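Local atomic coordinates of hemolysin II regulatory protein (Bacillus cereus, PDB entry 2JJ7), a protein that probably binds DNA as a TetR-family transcriptional regulator, controlling hemolysin II, and pairs with a second copy of itself. Residues K51-L54 / Y55-F59; Q128-E131 / I132-G136; N148-I151 / H152-T155. All blocks are in the same frame, centred on the assembly; numbering follows the deposited sequence.

Contact 1: K51-L54 / Y55-F59; sequences KENL and YYEVF
Lys51 O accepts the amide of Tyr55 at 2.8 Å from Tyr55 N, the first of four i to i+4 bonds that build the opening turns of helix 51-62, which follows the predicted helix-turn-helix of this TetR-type domain. Tyr56 N to Glu52 O is longer (3.1 Å); Asn53 and Leu54 carry the ladder on to Glu57 and Val58. The polar ends of three side chains turn from this ladder to other parts of the chain: the Lys51 ammonium, on a chain long enough for the reach, bonds Tyr25 O and Thr28 O, Asn53 ND2 bonds Phe48 O, and the Tyr55 hydroxyl bonds Glu107.

On the outer side, Glu52 folds back at chi2 (83°) and lays its carboxylate over the ring of Tyr56, with the planes only 20° apart and Glu52 OE1 3.3 Å from Tyr56 CE1. Tyr56 also has a second position, so this overlap holds for one conformer and is tentative. Asn53 and Glu57 run side by side without bonding.

Leu54 and Val58, branched and apolar, face Ala16 of helix 5-23, while Tyr55 packs edge-to-face with Tyr25 and Phe20. At Val58, the methyl CG2 rests 3.3 Å from Leu54 O.

Contact 2: Q128-E131 / I132-G136; sequences QLKE and ILQEG
Gln128 O meets Ile132 N in a weak backbone bond, 3.3 Å long, near the N-terminal end of helix 129-138. Ile132 runs past that carbonyl, its CG1 3.6 Å from Gln128 O. The Gln128 amide suits a place beside a backbone N-H and a backbone carbonyl, since it can both donate and accept: OE1 takes the N-H of Phe71 and NE2 gives to Pro69 O, tying this end of the helix to the chain around helix 71-74.

Leu129 follows on the buried side. Its CG lies 3.9 Å from Leu133 CD1, the two forked side chains crossing at a slant, while Leu129 O accepts from Leu133 N at 3.0 Å. Leucine fits both places, since Leu83 and Tyr86 of helix 79-96 cover the first and Phe142 and Phe144 the second.

At Lys130 the helix turns to solvent. The lysine chain is fully extended, and the Gln134 amide lies across its methylenes, with Gln134 NE2 3.3 Å from Lys130 CE. Gln134 CG, directed away from its own carbonyl carbon (chi1 -68°), also comes within 3.3 Å of Lys130 O.

Glu131 has CG between its backbone N and carbonyl carbon (chi1 68°), which brings that methylene 3.3 Å from Ile132 N. Its carboxylate bonds the Asn70 side chain, while Glu131 O takes Glu135 N at 3.0 Å. Leucine and isoleucine inside, with lysine, glutamine and glutamate outside, make this an amphipathic helix, as expected in the all-helical C-terminal domain of a TetR-family protein.

Contact 3: N148-I151 / H152-T155; sequences NHTI and HWIT
Trp153 presents a rim of its indole to Thr150: the carbonyl Thr150 O lies near the ring plane, 4.0 Å from Trp153 CE3. His152 swings its imidazole clear of the preceding turn, CG opposite the backbone N (chi1 180°). Both rings meet the second subunit: Trp153 stacks with its Phe160, a contact that suits a large, flat aromatic side chain, and His152 meets its His152 with the ring planes at about 85°.

Helix 147-158 thus belongs to the dimer interface of this TetR-type C-terminal domain, and it also packs, through Ile151 and Ile154, on helix 129-138.

Ile151 O is gripped twice by Thr155. The amide bond, 2.9 Å from Thr155 N, runs nearly straight on from the carbonyl; the hydroxyl bond is shorter, with Thr155 OG1 donating at 2.8 Å from above the carbonyl plane, 46° out of it. A threonine can satisfy its buried hydroxyl in this way within its own helix, and Thr150 OG1 likewise bonds a carbonyl four residues back, that of Ser146, just before the helix. Ile154 CG1 comes to 3.5 Å from Thr150 O.

Contacts 2 and 3 lie on consecutive helices of the C-terminal domain, their centres 11 Å apart, and they touch through apolar side chains. Leu133 CD1 reaches Ile151 CG1 and Thr150 CG2, each at 3.9 Å, while Leu129 CD2 meets Ile154 CG2 at 3.8 Å. Contact 2 therefore backs the helix that also faces the second subunit in contact 3. Contact 1 stands apart, across the centre of the chain in the N-terminal, probably DNA-binding, region: its centre is about 30 Å from that of contact 2 and 27 Å from that of contact 3. No segment of contact 1 or contact 2 touches the second subunit.

Contact 1: K51-L54 / Y55-F59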
loop_
_atom_site.group_PDB
_atom_site.type_symbol
_atom_site.label_atom_id
_atom_site.label_comp_id
_atom_site.label_asym_id
_atom_site.label_seq_id
_atom_site.Cartn_x
_atom_site.Cartn_y
_atom_site.Cartn_z
ATOM N N LYS B 51 14.528 6.967 -24.427
ATOM C CA LYS B 51 13.425 6.825 -23.502
ATOM C C LYS B 51 13.671 7.511 -22.151
ATOM O O LYS B 51 12.721 7.926 -21.508
ATOM C CB LYS B 51 12.976 5.363 -23.356
ATOM C CG LYS B 51 13.845 4.474 -22.505
ATOM C CD LYS B 51 12.995 3.343 -21.961
ATOM C CE LYS B 51 13.835 2.349 -21.231
ATOM N NZ LYS B 51 13.043 1.150 -20.897
ATOM N N GLU B 52 14.936 7.655 -21.749
ATOM C CA GLU B 52 15.265 8.276 -20.462
ATOM C C GLU B 52 14.739 9.708 -20.400
ATOM O O GLU B 52 14.056 10.092 -19.448
ATOM C CB GLU B 52 16.771 8.220 -20.195
ATOM C CG GLU B 52 17.267 9.087 -19.029
ATOM C CD GLU B 52 17.108 8.441 -17.660
ATOM O OE1 GLU B 52 15.964 8.404 -17.155
ATOM O OE2 GLU B 52 18.128 7.996 -17.077
ATOM N N ASN B 53 15.040 10.481 -21.438
ATOM C CA ASN B 53 14.611 11.870 -21.520
ATOM C C ASN B 53 13.101 11.984 -21.736
ATOM O O ASN B 53 12.451 12.883 -21.208
ATOM C CB ASN B 53 15.373 12.590 -22.635
ATOM C CG ASN B 53 14.986 14.049 -22.743
ATOM O OD1 ASN B 53 15.109 14.804 -21.773
ATOM N ND2 ASN B 53 14.488 14.453 -23.918
ATOM N N LEU B 54 12.556 11.058 -22.516
ATOM C CA LEU B 54 11.137 10.977 -22.762
ATOM C C LEU B 54 10.377 10.746 -21.447
ATOM O O LEU B 54 9.352 11.374 -21.196
ATOM C CB LEU B 54 10.869 9.837 -23.736
ATOM C CG LEU B 54 9.523 9.684 -24.437
ATOM C CD1 LEU B 54 9.035 11.004 -24.991
ATOM C CD2 LEU B 54 9.695 8.676 -25.547
ATOM N N TYR B 55 10.901 9.844 -20.622
ATOM C CA TYR B 55 10.391 9.590 -19.273
ATOM C C TYR B 55 10.421 10.845 -18.414
ATOM O O TYR B 55 9.425 11.177 -17.786
ATOM C CB TYR B 55 11.227 8.510 -18.625
ATOM C CG TYR B 55 10.718 7.982 -17.300
ATOM C CD1 TYR B 55 11.414 8.252 -16.132
ATOM C CD2 TYR B 55 9.589 7.164 -17.222
ATOM C CE1 TYR B 55 11.007 7.759 -14.925
ATOM C CE2 TYR B 55 9.158 6.655 -15.986
ATOM C CZ TYR B 55 9.890 6.963 -14.851
ATOM O OH TYR B 55 9.559 6.491 -13.620
ATOM N N TYR B 56 11.560 11.538 -18.406
ATOM C CA TYR B 56 11.674 12.814 -17.702
ATOM C C TYR B 56 10.581 13.776 -18.178
ATOM O O TYR B 56 9.896 14.387 -17.358
ATOM C CB TYR B 56 13.054 13.458 -17.901
ATOM C CG TYR B 56 14.224 12.776 -17.206
ATOM C CD1 TYR B 56 14.035 11.825 -16.204
ATOM C CD2 TYR B 56 15.529 13.120 -17.534
ATOM C CE1 TYR B 56 15.126 11.219 -15.576
ATOM C CE2 TYR B 56 16.608 12.530 -16.914
ATOM C CZ TYR B 56 16.413 11.584 -15.946
ATOM O OH TYR B 56 17.525 11.017 -15.349
ATOM N N GLU B 57 10.409 13.888 -19.492
ATOM C CA GLU B 57 9.421 14.794 -20.061
ATOM C C GLU B 57 7.981 14.397 -19.701
ATOM O O GLU B 57 7.106 15.257 -19.597
ATOM C CB GLU B 57 9.597 14.901 -21.578
ATOM C CG GLU B 57 10.853 15.639 -22.022
ATOM C CD GLU B 57 10.937 17.064 -21.487
ATOM O OE1 GLU B 57 9.911 17.773 -21.464
ATOM O OE2 GLU B 57 12.040 17.469 -21.080
ATOM N N VAL B 58 7.755 13.099 -19.498
ATOM C CA VAL B 58 6.455 12.586 -19.057
ATOM C C VAL B 58 6.127 13.076 -17.645
ATOM O O VAL B 58 5.032 13.588 -17.404
ATOM C CB VAL B 58 6.374 11.042 -19.136
ATOM C CG1 VAL B 58 5.203 10.503 -18.295
ATOM C CG2 VAL B 58 6.209 10.622 -20.584
ATOM N N PHE B 59 7.086 12.947 -16.731
ATOM C CA PHE B 59 6.938 13.489 -15.371
ATOM C C PHE B 59 6.742 15.011 -15.364
ATOM O O PHE B 59 5.917 15.526 -14.621
ATOM C CB PHE B 59 8.104 13.052 -14.479
ATOM C CG PHE B 59 7.790 11.816 -13.662
ATOM C CD1 PHE B 59 7.125 11.931 -12.446
ATOM C CD2 PHE B 59 8.141 10.547 -14.122
ATOM C CE1 PHE B 59 6.806 10.776 -11.670
ATOM C CE2 PHE B 59 7.841 9.401 -13.370
ATOM C CZ PHE B 59 7.166 9.522 -12.139
#

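Contact 2: Q128-E131 / I132-G136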
loop_
_atom_site.group_PDB
_atom_site.type_symbol
_atom_site.label_atom_id
_atom_site.label_comp_id
_atom_site.label_asym_id
_atom_site.label_seq_id
_atom_site.Cartn_x
_atom_site.Cartn_y
_atom_site.Cartn_z
ATOM N N GLN B 128 6.030 15.460 1.597
ATOM C CA GLN B 128 5.553 16.301 2.695
ATOM C C GLN B 128 4.770 15.476 3.713
ATOM O O GLN B 128 4.604 15.899 4.847
ATOM C CB GLN B 128 4.653 17.416 2.193
ATOM C CG GLN B 128 5.358 18.645 1.685
ATOM C CD GLN B 128 4.379 19.779 1.464
ATOM O OE1 GLN B 128 3.593 20.114 2.354
ATOM N NE2 GLN B 128 4.405 20.368 0.274
ATOM N N LEU B 129 4.290 14.306 3.302
ATOM C CA LEU B 129 3.454 13.473 4.159
ATOM C C LEU B 129 4.022 13.207 5.555
ATOM O O LEU B 129 3.317 13.357 6.552
ATOM C CB LEU B 129 3.156 12.153 3.456
ATOM C CG LEU B 129 2.250 11.175 4.197
ATOM C CD1 LEU B 129 0.886 11.838 4.565
ATOM C CD2 LEU B 129 2.096 9.897 3.349
ATOM N N LYS B 130 5.286 12.790 5.617
ATOM C CA LYS B 130 5.962 12.538 6.894
ATOM C C LYS B 130 5.769 13.656 7.911
ATOM O O LYS B 130 5.323 13.392 9.027
ATOM C CB LYS B 130 7.462 12.276 6.709
ATOM C CG LYS B 130 8.139 11.872 8.024
ATOM C CD LYS B 130 9.554 11.369 7.821
ATOM C CE LYS B 130 10.138 10.864 9.141
ATOM N NZ LYS B 130 11.619 10.656 9.091
ATOM N N GLU B 131 6.106 14.894 7.539
ATOM C CA GLU B 131 6.008 16.003 8.504
ATOM C C GLU B 131 4.564 16.281 8.944
ATOM O O GLU B 131 4.330 16.597 10.089
ATOM C CB GLU B 131 6.715 17.275 8.023
ATOM C CG GLU B 131 6.082 17.977 6.835
ATOM C CD GLU B 131 6.589 19.412 6.688
ATOM O OE1 GLU B 131 7.646 19.734 7.253
ATOM O OE2 GLU B 131 5.926 20.222 6.013
ATOM N N ILE B 132 3.605 16.118 8.037
ATOM C CA ILE B 132 2.189 16.290 8.382
ATOM C C ILE B 132 1.764 15.289 9.469
ATOM O O ILE B 132 1.079 15.645 10.442
ATOM C CB ILE B 132 1.291 16.134 7.139
ATOM C CG1 ILE B 132 1.562 17.267 6.142
ATOM C CG2 ILE B 132 -0.169 16.187 7.542
ATOM C CD1 ILE B 132 0.820 17.111 4.783
ATOM N N LEU B 133 2.191 14.043 9.293
ATOM C CA LEU B 133 1.858 12.939 10.199
ATOM C C LEU B 133 2.533 13.102 11.553
ATOM O O LEU B 133 1.903 12.870 12.592
ATOM C CB LEU B 133 2.255 11.591 9.578
ATOM C CG LEU B 133 1.487 11.109 8.343
ATOM C CD1 LEU B 133 2.096 9.799 7.832
ATOM C CD2 LEU B 133 0.004 10.921 8.661
ATOM N N GLN B 134 3.806 13.500 11.543
ATOM C CA GLN B 134 4.540 13.759 12.787
ATOM C C GLN B 134 3.918 14.905 13.571
ATOM O O GLN B 134 3.760 14.803 14.777
ATOM C CB GLN B 134 6.006 14.046 12.507
ATOM C CG GLN B 134 6.742 12.824 12.000
ATOM C CD GLN B 134 8.168 13.129 11.603
ATOM O OE1 GLN B 134 8.457 14.177 11.003
ATOM N NE2 GLN B 134 9.069 12.207 11.912
ATOM N N GLU B 135 3.542 15.978 12.876
ATOM C CA GLU B 135 2.812 17.080 13.508
ATOM C C GLU B 135 1.479 16.645 14.155
ATOM O O GLU B 135 1.201 16.995 15.306
ATOM C CB GLU B 135 2.588 18.234 12.516
ATOM C CG GLU B 135 2.042 19.508 13.167
ATOM C CD GLU B 135 2.950 20.091 14.259
ATOM O OE1 GLU B 135 4.196 20.011 14.131
ATOM O OE2 GLU B 135 2.410 20.641 15.245
ATOM N N GLY B 136 0.672 15.879 13.419
ATOM C CA GLY B 136 -0.601 15.374 13.936
ATOM C C GLY B 136 -0.438 14.452 15.130
ATOM O O GLY B 136 -1.214 14.513 16.092
#

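Contact 3: N148-I151 / H152-T155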
loop_
_atom_site.group_PDB
_atom_site.type_symbol
_atom_site.label_atom_id
_atom_site.label_comp_id
_atom_site.label_asym_id
_atom_site.label_seq_id
_atom_site.Cartn_x
_atom_site.Cartn_y
_atom_site.Cartn_z
ATOM N N ASN B 148 6.660 5.108 9.323
ATOM C CA ASN B 148 7.026 4.574 8.007
ATOM C C ASN B 148 5.985 3.605 7.444
ATOM O O ASN B 148 5.772 3.555 6.243
ATOM C CB ASN B 148 8.402 3.899 8.040
ATOM C CG ASN B 148 9.545 4.895 8.259
ATOM O OD1 ASN B 148 9.477 6.064 7.856
ATOM N ND2 ASN B 148 10.610 4.424 8.888
ATOM N N HIS B 149 5.331 2.847 8.317
ATOM C CA HIS B 149 4.310 1.916 7.877
ATOM C C HIS B 149 3.080 2.671 7.405
ATOM O O HIS B 149 2.459 2.279 6.422
ATOM C CB HIS B 149 3.975 0.936 8.988
ATOM C CG HIS B 149 5.056 -0.079 9.244
ATOM N ND1 HIS B 149 5.092 -1.306 8.614
ATOM C CD2 HIS B 149 6.138 -0.049 10.061
ATOM C CE1 HIS B 149 6.136 -1.993 9.049
ATOM N NE2 HIS B 149 6.787 -1.252 9.925
ATOM N N THR B 150 2.769 3.777 8.094
ATOM C CA THR B 150 1.662 4.660 7.753
ATOM C C THR B 150 1.923 5.408 6.436
ATOM O O THR B 150 1.035 5.517 5.593
ATOM C CB THR B 150 1.382 5.654 8.893
ATOM O OG1 THR B 150 1.171 4.925 10.116
ATOM C CG2 THR B 150 0.136 6.501 8.581
ATOM N N ILE B 151 3.140 5.916 6.272
ATOM C CA ILE B 151 3.582 6.465 4.989
ATOM C C ILE B 151 3.403 5.421 3.885
ATOM O O ILE B 151 2.780 5.706 2.878
ATOM C CB ILE B 151 5.046 6.991 5.067
ATOM C CG1 ILE B 151 5.095 8.249 5.967
ATOM C CG2 ILE B 151 5.625 7.268 3.651
ATOM C CD1 ILE B 151 6.472 8.713 6.325
ATOM N N HIS B 152 3.923 4.210 4.066
ATOM C CA HIS B 152 3.773 3.214 3.004
ATOM C C HIS B 152 2.292 2.874 2.732
ATOM O O HIS B 152 1.889 2.720 1.578
ATOM C CB HIS B 152 4.587 1.928 3.242
ATOM C CG HIS B 152 4.406 0.926 2.141
ATOM N ND1 HIS B 152 5.032 1.048 0.919
ATOM C CD2 HIS B 152 3.583 -0.147 2.034
ATOM C CE1 HIS B 152 4.646 0.064 0.127
ATOM N NE2 HIS B 152 3.764 -0.674 0.778
ATOM N N TRP B 153 1.495 2.745 3.792
ATOM C CA TRP B 153 0.051 2.509 3.641
ATOM C C TRP B 153 -0.626 3.572 2.745
ATOM O O TRP B 153 -1.278 3.231 1.757
ATOM C CB TRP B 153 -0.622 2.394 5.018
ATOM C CG TRP B 153 -2.140 2.377 4.987
ATOM C CD1 TRP B 153 -2.933 1.407 4.461
ATOM C CD2 TRP B 153 -3.029 3.372 5.527
ATOM N NE1 TRP B 153 -4.267 1.723 4.642
ATOM C CE2 TRP B 153 -4.353 2.932 5.278
ATOM C CE3 TRP B 153 -2.838 4.583 6.204
ATOM C CZ2 TRP B 153 -5.481 3.670 5.667
ATOM C CZ3 TRP B 153 -3.966 5.319 6.597
ATOM C CH2 TRP B 153 -5.267 4.857 6.323
ATOM N N ILE B 154 -0.428 4.848 3.061
ATOM C CA ILE B 154 -1.050 5.939 2.307
ATOM C C ILE B 154 -0.514 6.027 0.859
ATOM O O ILE B 154 -1.270 6.222 -0.116
ATOM C CB ILE B 154 -0.881 7.312 3.062
ATOM C CG1 ILE B 154 -1.690 7.321 4.361
ATOM C CG2 ILE B 154 -1.260 8.500 2.149
ATOM C CD1 ILE B 154 -1.500 8.588 5.234
ATOM N N THR B 155 0.797 5.858 0.713
ATOM C CA THR B 155 1.431 5.852 -0.597
ATOM C C THR B 155 0.796 4.787 -1.506
ATOM O O THR B 155 0.506 5.036 -2.686
ATOM C CB THR B 155 2.968 5.631 -0.425
ATOM O OG1 THR B 155 3.504 6.718 0.363
ATOM C CG2 THR B 155 3.706 5.565 -1.771
#